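Local coordinates for protein beta-porphyranase A (Bacteroides plebeius, PDB 4AW7) that cleaves the beta-1,4 linkages between galactose and 6-sulfated L-galactose in porphyran, a red-seaweed polysaccharide, releasing mostly the sulfated disaccharide, at residues Phe141-Ala151 with Met163-Ile174; Val265-Phe273 with Arg307-Phe317. All blocks are in the same frame, centred on the assembly; numbering follows the deposited sequence.

Interaction 1: Phe141-Ala151 with Met163-Ile174. With GAL (beta-D-galactopyranose), chain D; GLA (alpha-D-galactopyranose), chain B.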
# COMPACT_ATOMS: atom_id res chain seq x y z
N PHE A 141 -9.68 13.03 1.71
CA PHE A 141 -10.20 13.13 3.08
C PHE A 141 -10.52 11.72 3.55
O PHE A 141 -11.24 10.99 2.88
CB PHE A 141 -11.43 14.04 3.13
CG PHE A 141 -11.98 14.26 4.52
CD1 PHE A 141 -11.15 14.40 5.63
CD2 PHE A 141 -13.34 14.39 4.73
CE1 PHE A 141 -11.66 14.62 6.89
CE2 PHE A 141 -13.84 14.66 6.00
CZ PHE A 141 -13.02 14.77 7.07
N GLU A 142 -9.99 11.38 4.72
CA GLU A 142 -10.06 10.05 5.33
C GLU A 142 -10.64 10.28 6.73
O GLU A 142 -9.90 10.47 7.70
CB GLU A 142 -8.66 9.45 5.35
CG GLU A 142 -8.56 8.01 5.78
CD GLU A 142 -7.11 7.51 5.81
OE1 GLU A 142 -6.22 8.27 6.21
OE2 GLU A 142 -6.92 6.32 5.43
N PRO A 143 -11.99 10.38 6.83
CA PRO A 143 -12.64 10.97 8.00
C PRO A 143 -12.15 10.60 9.41
O PRO A 143 -12.09 11.46 10.25
CB PRO A 143 -14.09 10.57 7.77
CG PRO A 143 -14.28 10.73 6.30
CD PRO A 143 -12.94 10.35 5.69
N LEU A 144 -11.93 9.32 9.69
CA LEU A 144 -11.48 8.89 11.01
C LEU A 144 -10.35 7.89 10.91
O LEU A 144 -10.51 6.85 10.27
CB LEU A 144 -12.64 8.27 11.80
CG LEU A 144 -13.89 9.10 12.06
CD1 LEU A 144 -14.99 8.23 12.64
CD2 LEU A 144 -13.54 10.26 13.07
N ASN A 145 -9.26 8.18 11.57
CA ASN A 145 -8.12 7.27 11.59
C ASN A 145 -8.38 6.11 12.54
O ASN A 145 -8.84 6.32 13.67
CB ASN A 145 -6.91 8.03 12.08
CG ASN A 145 -5.66 7.17 12.05
OD1 ASN A 145 -5.32 6.59 11.00
ND2 ASN A 145 -4.96 7.07 13.18
N GLU A 146 -8.04 4.89 12.10
CA GLU A 146 -8.16 3.65 12.89
C GLU A 146 -9.36 3.65 13.84
O GLU A 146 -9.25 3.49 15.06
CB GLU A 146 -6.86 3.36 13.59
CG GLU A 146 -5.72 3.26 12.57
CD GLU A 146 -4.46 2.75 13.15
OE1 GLU A 146 -4.34 2.67 14.38
OE2 GLU A 146 -3.55 2.44 12.35
N PRO A 147 -10.56 3.77 13.25
CA PRO A 147 -11.71 4.02 14.11
C PRO A 147 -12.15 2.83 14.94
O PRO A 147 -12.51 3.01 16.10
CB PRO A 147 -12.82 4.42 13.11
CG PRO A 147 -12.41 3.78 11.79
CD PRO A 147 -10.91 3.86 11.82
N PHE A 148 -12.21 1.66 14.32
CA PHE A 148 -12.87 0.53 14.98
C PHE A 148 -12.09 0.03 16.20
O PHE A 148 -12.70 -0.45 17.16
CB PHE A 148 -13.06 -0.62 14.00
CG PHE A 148 -13.93 -0.34 12.79
CD1 PHE A 148 -14.88 0.66 12.79
CD2 PHE A 148 -13.78 -1.07 11.64
CE1 PHE A 148 -15.67 0.88 11.72
CE2 PHE A 148 -14.54 -0.85 10.54
CZ PHE A 148 -15.51 0.12 10.56
N VAL A 149 -10.77 0.18 16.22
CA VAL A 149 -10.03 -0.27 17.38
C VAL A 149 -10.34 0.63 18.58
O VAL A 149 -10.06 0.23 19.72
CB VAL A 149 -8.54 -0.42 17.10
CG1 VAL A 149 -8.27 -1.58 16.03
CG2 VAL A 149 -7.94 0.91 16.80
N HIS A 150 -10.92 1.81 18.36
CA HIS A 150 -11.35 2.73 19.41
C HIS A 150 -12.83 2.64 19.79
O HIS A 150 -13.27 3.39 20.65
CB HIS A 150 -11.00 4.18 19.03
CG HIS A 150 -9.54 4.42 19.01
ND1 HIS A 150 -8.84 4.72 20.15
CD2 HIS A 150 -8.62 4.28 18.03
CE1 HIS A 150 -7.56 4.82 19.86
NE2 HIS A 150 -7.39 4.53 18.59
N ALA A 151 -13.56 1.70 19.20
CA ALA A 151 -15.01 1.65 19.39
C ALA A 151 -15.45 1.33 20.81
O ALA A 151 -16.62 1.52 21.14
CB ALA A 151 -15.65 0.67 18.41
N MET A 163 -21.15 1.32 17.84
CA MET A 163 -20.23 2.40 17.51
C MET A 163 -19.52 2.16 16.19
O MET A 163 -19.33 3.13 15.44
CB MET A 163 -19.24 2.66 18.65
CG MET A 163 -18.23 3.74 18.33
SD MET A 163 -18.92 5.31 17.77
CE MET A 163 -18.92 6.30 19.27
N ARG A 164 -19.13 0.94 15.88
CA ARG A 164 -18.56 0.70 14.53
C ARG A 164 -19.53 1.12 13.45
O ARG A 164 -19.16 1.79 12.49
CB ARG A 164 -18.21 -0.77 14.28
CG ARG A 164 -17.02 -1.24 15.08
CD ARG A 164 -16.56 -2.69 14.78
NE ARG A 164 -17.45 -3.79 15.28
CZ ARG A 164 -17.48 -4.28 16.53
NH1 ARG A 164 -16.76 -3.78 17.51
NH2 ARG A 164 -18.34 -5.24 16.85
N GLU A 165 -20.81 0.79 13.65
CA GLU A 165 -21.83 1.17 12.70
C GLU A 165 -22.01 2.69 12.61
O GLU A 165 -22.17 3.25 11.52
CB GLU A 165 -23.16 0.46 13.00
CG GLU A 165 -23.10 -1.03 12.75
CD GLU A 165 -24.28 -1.81 13.26
OE1 GLU A 165 -25.15 -1.20 13.92
OE2 GLU A 165 -24.32 -3.02 13.03
N LEU A 166 -22.00 3.38 13.74
CA LEU A 166 -22.07 4.85 13.77
C LEU A 166 -20.86 5.46 13.03
O LEU A 166 -21.02 6.41 12.24
CB LEU A 166 -22.15 5.35 15.22
CG LEU A 166 -22.20 6.88 15.42
CD1 LEU A 166 -23.45 7.45 14.70
CD2 LEU A 166 -22.20 7.21 16.88
N MET A 167 -19.68 4.92 13.24
CA MET A 167 -18.46 5.41 12.56
C MET A 167 -18.59 5.23 11.05
O MET A 167 -18.20 6.12 10.28
CB MET A 167 -17.27 4.66 13.13
CG MET A 167 -16.89 5.08 14.51
SD MET A 167 -15.76 3.89 15.30
CE MET A 167 -15.07 4.90 16.62
N VAL A 168 -19.14 4.11 10.63
CA VAL A 168 -19.35 3.87 9.21
C VAL A 168 -20.40 4.84 8.65
O VAL A 168 -20.25 5.36 7.55
CB VAL A 168 -19.69 2.41 8.92
CG1 VAL A 168 -20.01 2.17 7.45
CG2 VAL A 168 -18.50 1.50 9.35
N ASP A 169 -21.48 5.10 9.41
CA ASP A 169 -22.50 6.04 8.98
C ASP A 169 -21.93 7.47 8.84
O ASP A 169 -22.35 8.22 7.96
CB ASP A 169 -23.68 6.01 9.96
CG ASP A 169 -24.52 4.78 9.84
OD1 ASP A 169 -24.45 4.04 8.83
OD2 ASP A 169 -25.32 4.54 10.81
N PHE A 170 -21.01 7.82 9.72
CA PHE A 170 -20.30 9.11 9.69
C PHE A 170 -19.53 9.19 8.37
O PHE A 170 -19.68 10.16 7.60
CB PHE A 170 -19.40 9.16 10.93
CG PHE A 170 -18.64 10.43 11.19
CD1 PHE A 170 -19.18 11.44 11.94
CD2 PHE A 170 -17.31 10.55 10.80
CE1 PHE A 170 -18.44 12.56 12.27
CE2 PHE A 170 -16.57 11.63 11.14
CZ PHE A 170 -17.13 12.66 11.86
N TYR A 171 -18.73 8.16 8.07
CA TYR A 171 -18.05 8.10 6.78
C TYR A 171 -19.01 8.25 5.59
O TYR A 171 -18.77 9.03 4.64
CB TYR A 171 -17.28 6.78 6.62
CG TYR A 171 -15.83 6.78 7.04
CD1 TYR A 171 -14.83 7.08 6.13
CD2 TYR A 171 -15.41 6.41 8.32
CE1 TYR A 171 -13.51 7.08 6.47
CE2 TYR A 171 -14.07 6.38 8.67
CZ TYR A 171 -13.11 6.70 7.72
OH TYR A 171 -11.75 6.68 7.97
N ALA A 172 -20.11 7.49 5.61
CA ALA A 172 -21.05 7.48 4.50
C ALA A 172 -21.65 8.85 4.28
O ALA A 172 -21.74 9.32 3.14
CB ALA A 172 -22.17 6.45 4.75
N SER A 173 -22.05 9.51 5.36
CA SER A 173 -22.64 10.81 5.25
C SER A 173 -21.67 11.82 4.65
O SER A 173 -22.02 12.68 3.84
CB SER A 173 -23.13 11.27 6.63
OG SER A 173 -23.67 12.57 6.51
N ILE A 174 -20.42 11.73 5.05
CA ILE A 174 -19.39 12.65 4.55
C ILE A 174 -19.23 12.44 3.05
O ILE A 174 -19.22 13.42 2.29
CB ILE A 174 -18.06 12.47 5.31
CG1 ILE A 174 -18.22 13.01 6.74
CG2 ILE A 174 -16.91 13.16 4.54
CD1 ILE A 174 -17.14 12.58 7.70
C1 GAL D . -1.34 3.54 13.41
C2 GAL D . -1.56 4.99 13.88
C3 GAL D . -0.24 5.73 13.98
C4 GAL D . 0.83 4.93 14.67
C5 GAL D . 0.96 3.56 13.98
C6 GAL D . 2.26 2.83 14.49
O1 GAL D . -2.66 2.87 13.39
O2 GAL D . -2.51 5.66 12.99
O3 GAL D . -0.36 6.90 14.75
O4 GAL D . 0.48 4.76 16.06
O5 GAL D . -0.36 2.88 14.19
O6 GAL D . 3.39 3.20 13.58
C1 GLA B . -1.34 3.54 13.41
C2 GLA B . -1.56 4.99 13.88
C3 GLA B . -0.24 5.73 13.98
C4 GLA B . 0.83 4.93 14.67
C5 GLA B . 0.96 3.56 13.98
C6 GLA B . 2.26 2.83 14.49
O1 GLA B . -1.14 3.35 12.07
O2 GLA B . -2.51 5.66 12.99
O3 GLA B . -0.36 6.90 14.75
O4 GLA B . 0.48 4.76 16.06
O5 GLA B . -0.36 2.88 14.19
O6 GLA B . 3.39 3.20 13.58
O HOH W 1 -14.50 -2.51 17.35

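Interaction 2: Val265-Phe273 with Arg307-Phe317. With GLA (alpha-D-galactopyranose), chain B; GAL (beta-D-galactopyranose), chain D; L6S (6-O-sulfo-alpha-L-galactopyranose), chain C.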
# COMPACT_ATOMS: atom_id res chain seq x y z
N VAL A 265 -13.35 -2.72 -9.38
CA VAL A 265 -12.55 -2.39 -8.20
C VAL A 265 -12.67 -0.88 -7.98
O VAL A 265 -13.04 -0.13 -8.90
CB VAL A 265 -11.09 -2.84 -8.34
CG1 VAL A 265 -10.99 -4.38 -8.52
CG2 VAL A 265 -10.41 -2.10 -9.45
N LYS A 266 -12.50 -0.43 -6.74
CA LYS A 266 -12.23 0.98 -6.45
C LYS A 266 -10.78 1.10 -5.99
O LYS A 266 -10.21 0.17 -5.41
CB LYS A 266 -13.15 1.53 -5.36
CG LYS A 266 -14.61 1.50 -5.76
CD LYS A 266 -15.50 2.35 -4.85
CE LYS A 266 -16.97 2.37 -5.29
NZ LYS A 266 -17.79 3.43 -4.64
N PRO A 267 -10.18 2.27 -6.21
CA PRO A 267 -8.79 2.43 -5.84
C PRO A 267 -8.53 2.25 -4.34
O PRO A 267 -9.39 2.54 -3.51
CB PRO A 267 -8.44 3.83 -6.31
CG PRO A 267 -9.35 4.03 -7.48
CD PRO A 267 -10.64 3.43 -6.98
N LEU A 268 -7.33 1.83 -4.04
CA LEU A 268 -6.80 1.72 -2.70
C LEU A 268 -5.99 2.92 -2.30
O LEU A 268 -5.41 3.61 -3.13
CB LEU A 268 -5.92 0.47 -2.63
CG LEU A 268 -6.55 -0.80 -3.10
CD1 LEU A 268 -5.45 -1.91 -3.17
CD2 LEU A 268 -7.76 -1.24 -2.29
N ALA A 269 -5.90 3.15 -1.00
CA ALA A 269 -4.98 4.14 -0.45
C ALA A 269 -4.32 3.53 0.76
O ALA A 269 -5.02 3.06 1.67
CB ALA A 269 -5.71 5.43 -0.10
N ILE A 270 -2.99 3.45 0.77
CA ILE A 270 -2.26 2.89 1.89
C ILE A 270 -1.76 4.07 2.70
O ILE A 270 -0.69 4.63 2.44
CB ILE A 270 -1.13 1.91 1.47
CG1 ILE A 270 -1.64 0.89 0.46
CG2 ILE A 270 -0.47 1.29 2.69
CD1 ILE A 270 -2.88 0.07 0.96
N SER A 271 -2.60 4.53 3.62
CA SER A 271 -2.35 5.82 4.25
C SER A 271 -1.24 5.81 5.30
O SER A 271 -0.78 6.87 5.71
CB SER A 271 -3.67 6.42 4.79
OG SER A 271 -4.35 5.49 5.60
N GLU A 272 -0.80 4.60 5.70
CA GLU A 272 0.43 4.39 6.46
C GLU A 272 0.99 3.02 6.10
O GLU A 272 0.24 2.06 6.06
CB GLU A 272 0.23 4.36 7.97
CG GLU A 272 -0.48 5.59 8.58
CD GLU A 272 -0.80 5.41 10.04
OE1 GLU A 272 -0.20 4.53 10.71
OE2 GLU A 272 -1.66 6.13 10.56
N PHE A 273 2.28 2.92 5.85
CA PHE A 273 2.94 1.62 5.80
C PHE A 273 4.33 1.70 6.42
O PHE A 273 5.04 2.68 6.25
CB PHE A 273 2.96 0.96 4.43
CG PHE A 273 3.78 1.64 3.35
CD1 PHE A 273 3.26 2.68 2.57
CD2 PHE A 273 5.08 1.20 3.06
CE1 PHE A 273 3.98 3.22 1.53
CE2 PHE A 273 5.78 1.74 1.99
CZ PHE A 273 5.26 2.74 1.24
N ARG A 307 0.46 -2.23 -8.06
CA ARG A 307 -0.94 -1.87 -7.96
C ARG A 307 -1.21 -0.42 -8.43
O ARG A 307 -2.27 0.15 -8.14
CB ARG A 307 -1.46 -2.04 -6.53
CG ARG A 307 -1.31 -3.46 -6.01
CD ARG A 307 -2.00 -3.60 -4.69
NE ARG A 307 -1.74 -4.91 -4.09
CZ ARG A 307 -2.57 -5.95 -4.06
NH1 ARG A 307 -3.81 -5.87 -4.52
NH2 ARG A 307 -2.14 -7.08 -3.51
N GLN A 308 -0.25 0.19 -9.13
CA GLN A 308 -0.36 1.63 -9.39
C GLN A 308 -1.68 2.03 -10.06
O GLN A 308 -2.23 3.10 -9.78
CB GLN A 308 0.82 2.13 -10.23
CG GLN A 308 0.92 3.64 -10.25
CD GLN A 308 1.98 4.12 -11.19
OE1 GLN A 308 3.18 3.91 -10.97
NE2 GLN A 308 1.56 4.80 -12.26
N ASP A 309 -2.16 1.20 -10.96
CA ASP A 309 -3.39 1.44 -11.69
C ASP A 309 -4.63 1.37 -10.82
O ASP A 309 -5.71 1.79 -11.27
CB ASP A 309 -3.54 0.49 -12.88
CG ASP A 309 -3.45 -0.97 -12.55
OD1 ASP A 309 -2.79 -1.36 -11.59
OD2 ASP A 309 -4.02 -1.77 -13.33
N ASN A 310 -4.51 0.83 -9.63
CA ASN A 310 -5.59 0.82 -8.64
C ASN A 310 -5.19 1.41 -7.30
O ASN A 310 -5.71 1.00 -6.26
CB ASN A 310 -6.16 -0.58 -8.45
CG ASN A 310 -7.56 -0.54 -7.85
OD1 ASN A 310 -8.38 0.31 -8.22
ND2 ASN A 310 -7.83 -1.40 -6.83
N LEU A 311 -4.29 2.39 -7.32
CA LEU A 311 -3.74 2.98 -6.09
C LEU A 311 -3.81 4.49 -6.20
O LEU A 311 -3.18 5.09 -7.05
CB LEU A 311 -2.30 2.52 -5.89
CG LEU A 311 -1.62 3.04 -4.59
CD1 LEU A 311 -2.17 2.36 -3.33
CD2 LEU A 311 -0.11 2.84 -4.70
N PHE A 312 -4.56 5.12 -5.29
CA PHE A 312 -4.54 6.56 -5.23
C PHE A 312 -3.20 7.14 -4.74
O PHE A 312 -2.64 8.09 -5.31
CB PHE A 312 -5.61 7.12 -4.27
CG PHE A 312 -7.02 7.15 -4.80
CD1 PHE A 312 -7.34 7.52 -6.07
CD2 PHE A 312 -8.08 6.88 -3.94
CE1 PHE A 312 -8.66 7.61 -6.50
CE2 PHE A 312 -9.40 6.96 -4.36
CZ PHE A 312 -9.68 7.34 -5.63
N ILE A 313 -2.71 6.56 -3.66
CA ILE A 313 -1.56 7.09 -2.93
C ILE A 313 -1.15 6.05 -1.90
O ILE A 313 -1.99 5.31 -1.41
CB ILE A 313 -1.90 8.46 -2.28
CG1 ILE A 313 -0.64 9.19 -1.79
CG2 ILE A 313 -2.95 8.31 -1.18
CD1 ILE A 313 -0.85 10.69 -1.46
N SER A 314 0.12 6.10 -1.50
CA SER A 314 0.65 5.35 -0.38
C SER A 314 1.62 6.27 0.36
O SER A 314 2.25 7.14 -0.25
CB SER A 314 1.29 4.03 -0.78
OG SER A 314 2.48 4.18 -1.53
N ILE A 315 1.73 6.08 1.66
CA ILE A 315 2.51 6.96 2.53
C ILE A 315 3.40 6.14 3.46
O ILE A 315 2.93 5.54 4.42
CB ILE A 315 1.60 7.84 3.42
CG1 ILE A 315 0.49 8.59 2.64
CG2 ILE A 315 2.46 8.83 4.26
CD1 ILE A 315 0.93 9.69 1.76
N PRO A 316 4.71 6.10 3.20
CA PRO A 316 5.66 5.53 4.14
C PRO A 316 5.51 6.22 5.51
O PRO A 316 5.41 7.45 5.55
CB PRO A 316 7.02 5.91 3.45
CG PRO A 316 6.69 6.03 2.02
CD PRO A 316 5.37 6.67 2.02
N PHE A 317 5.47 5.44 6.58
CA PHE A 317 5.28 6.02 7.89
C PHE A 317 6.58 6.53 8.48
O PHE A 317 7.18 5.90 9.36
CB PHE A 317 4.49 5.10 8.83
CG PHE A 317 3.94 5.83 10.01
CD1 PHE A 317 2.84 6.65 9.85
CD2 PHE A 317 4.48 5.69 11.28
CE1 PHE A 317 2.27 7.29 10.92
CE2 PHE A 317 3.88 6.34 12.35
CZ PHE A 317 2.83 7.13 12.16
C1 GLA B . -1.34 3.54 13.41
C2 GLA B . -1.56 4.99 13.88
C3 GLA B . -0.24 5.73 13.98
C4 GLA B . 0.83 4.93 14.67
C5 GLA B . 0.96 3.56 13.98
C6 GLA B . 2.26 2.83 14.49
O1 GLA B . -1.14 3.35 12.07
O2 GLA B . -2.51 5.66 12.99
O3 GLA B . -0.36 6.90 14.75
O4 GLA B . 0.48 4.76 16.06
O5 GLA B . -0.36 2.88 14.19
O6 GLA B . 3.39 3.20 13.58
C1 GAL D . -1.34 3.54 13.41
C2 GAL D . -1.56 4.99 13.88
C3 GAL D . -0.24 5.73 13.98
C4 GAL D . 0.83 4.93 14.67
C5 GAL D . 0.96 3.56 13.98
C6 GAL D . 2.26 2.83 14.49
O1 GAL D . -2.66 2.87 13.39
O2 GAL D . -2.51 5.66 12.99
O3 GAL D . -0.36 6.90 14.75
O4 GAL D . 0.48 4.76 16.06
O5 GAL D . -0.36 2.88 14.19
O6 GAL D . 3.39 3.20 13.58
O1S L6S C . 3.21 12.04 11.61
O2S L6S C . 4.84 12.03 13.45
O3S L6S C . 2.76 13.34 13.59
C1 L6S C . -1.08 8.15 14.14
C2 L6S C . -1.67 8.87 15.33
C3 L6S C . -0.55 9.35 16.25
C4 L6S C . 0.40 10.31 15.43
C5 L6S C . 0.90 9.54 14.20
C6 L6S C . 1.53 10.53 13.19
O2 L6S C . -2.62 8.03 16.03
O3 L6S C . -1.06 10.03 17.41
O4 L6S C . -0.36 11.46 15.04
O5 L6S C . -0.14 8.93 13.43
O6 L6S C . 2.78 10.95 13.71
S1 L6S C . 3.45 12.15 13.03

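Interaction 1: Phe141-Ala151 with Met163-Ile174
The loop leaving barrel strand 136-142, with N145 and the inferred proton donor E146 on it, packs through P143, L144, P147 and F148 on helix 160-179 of the same beta-alpha unit. Y171 buries more surface in the contact than any other residue. Its ring passes under P143, whose CB stands over one face, 3.9 Å from the ring centroid, as a CH-pi contact, while L144 CB lies alongside CE2. Beyond the ring, Y171 OH donates to L144 O at 2.6 Å, coming in at a C=O...O angle of 125° and tilted 33° from the carbonyl plane. A phenylalanine in place of Y171 would probably leave the L144 carbonyl without this donor and let the loop just ahead of N145 shift. That matters because N145 ND2 gives a hydrogen bond of 2.8 Å to O2 of the bound galactose.

Further along, L144 CD1 rests 3.8 Å from F170 CD2. The M167 chain runs out straight beyond CG, which brings SD against P147 CB at 3.7 Å and also to the rim of the F148 ring, a Met-aromatic contact at the edge, 5.5 Å from the centroid. V168 CG2 meets that ring at another point of its edge, 3.5 Å from CZ. R164 CD lies over a face of F148; a water between R164 NH1 and F148 O is doubtful, since R164 is modelled in two conformers.

F170 and I174, which also meet the loop, pack on helix 120-132, and V168 touches helix 212-219. The strand end is tied by backbone bonds from F141 to strand 189-195, and the E142 carboxylate turns inward to R69, S227 and S271.

Interaction 2: Val265-Phe273 with Arg307-Phe317
F317 leaves the end of strand 311-316 and lays its ring beside E272, the inferred nucleophile. Its CB sits 3.6 Å from F273 O, the same carbonyl that receives F317 N at 2.8 Å. From there CG swings anti to the backbone N (chi1 -163°), which sends the ring along the E272 side chain, the two pointing the same way. CD1 meets E272 CG at 3.7 Å; CE1 lies next to E272 CD, with OE1, which is hydrogen-bonded to Y231 OH, over the ring face and the carboxylate and ring planes only 25° apart. The other flank looks at sugar: CD2 and CE2 both face O6 of the bound galactose, CE2 at 3.4 Å, and CZ reaches O5 of the sulfated galactose at 3.7 Å, near the ring plane. With Y231 and I276, F317 forms the pocket at subsite -1 that accommodates methylated galactose.

Behind this site the two strands run parallel, 6° apart. A beta bulge between I270 and F273 puts S271 and E272 opposite I315 alone: I315 N gives to I270 O, and I315 O takes F273 N. S271 O, buried against I315 CB, has no polar partner in the model. F273 in turn lays its ring over P316 CA.

At the other end P267 CB stands over the centre of the F312 ring, 3.6 Å from its centroid, where the chain turns a corner. N310 ND2 gives a hydrogen bond of 3.2 Å to K266 O, but from well above the carbonyl plane.

Strand 225-233 flanks 268-276 on its other edge, bonded to A269 and E272. Helices 245-262 and 293-305 cover the face bearing L268, I270 and F273, where R307 is held by N303 and by salt bridges to E248, D252 and E255.

In the fold
Interaction 1 and interaction 2 belong to the same parallel sheet, their centres about 19 Å apart, and their strands end at one catalytic cleft. The segment 141-151 brings the inferred proton donor E146 and 265-273 the inferred nucleophile E272, as in a retaining glycosidase; their exact separation is uncertain because E146 is modelled in two conformers. E142 OE2 and S271 OG, 2.7 Å apart, probably share a hydrogen bond that links side chains of these two non-adjacent strands. R69 is common ground, reaching E142, N145 and E272. From interaction 2, E272 OE2 comes within 2.6 Å of the galactose O2 that interaction 1 also holds.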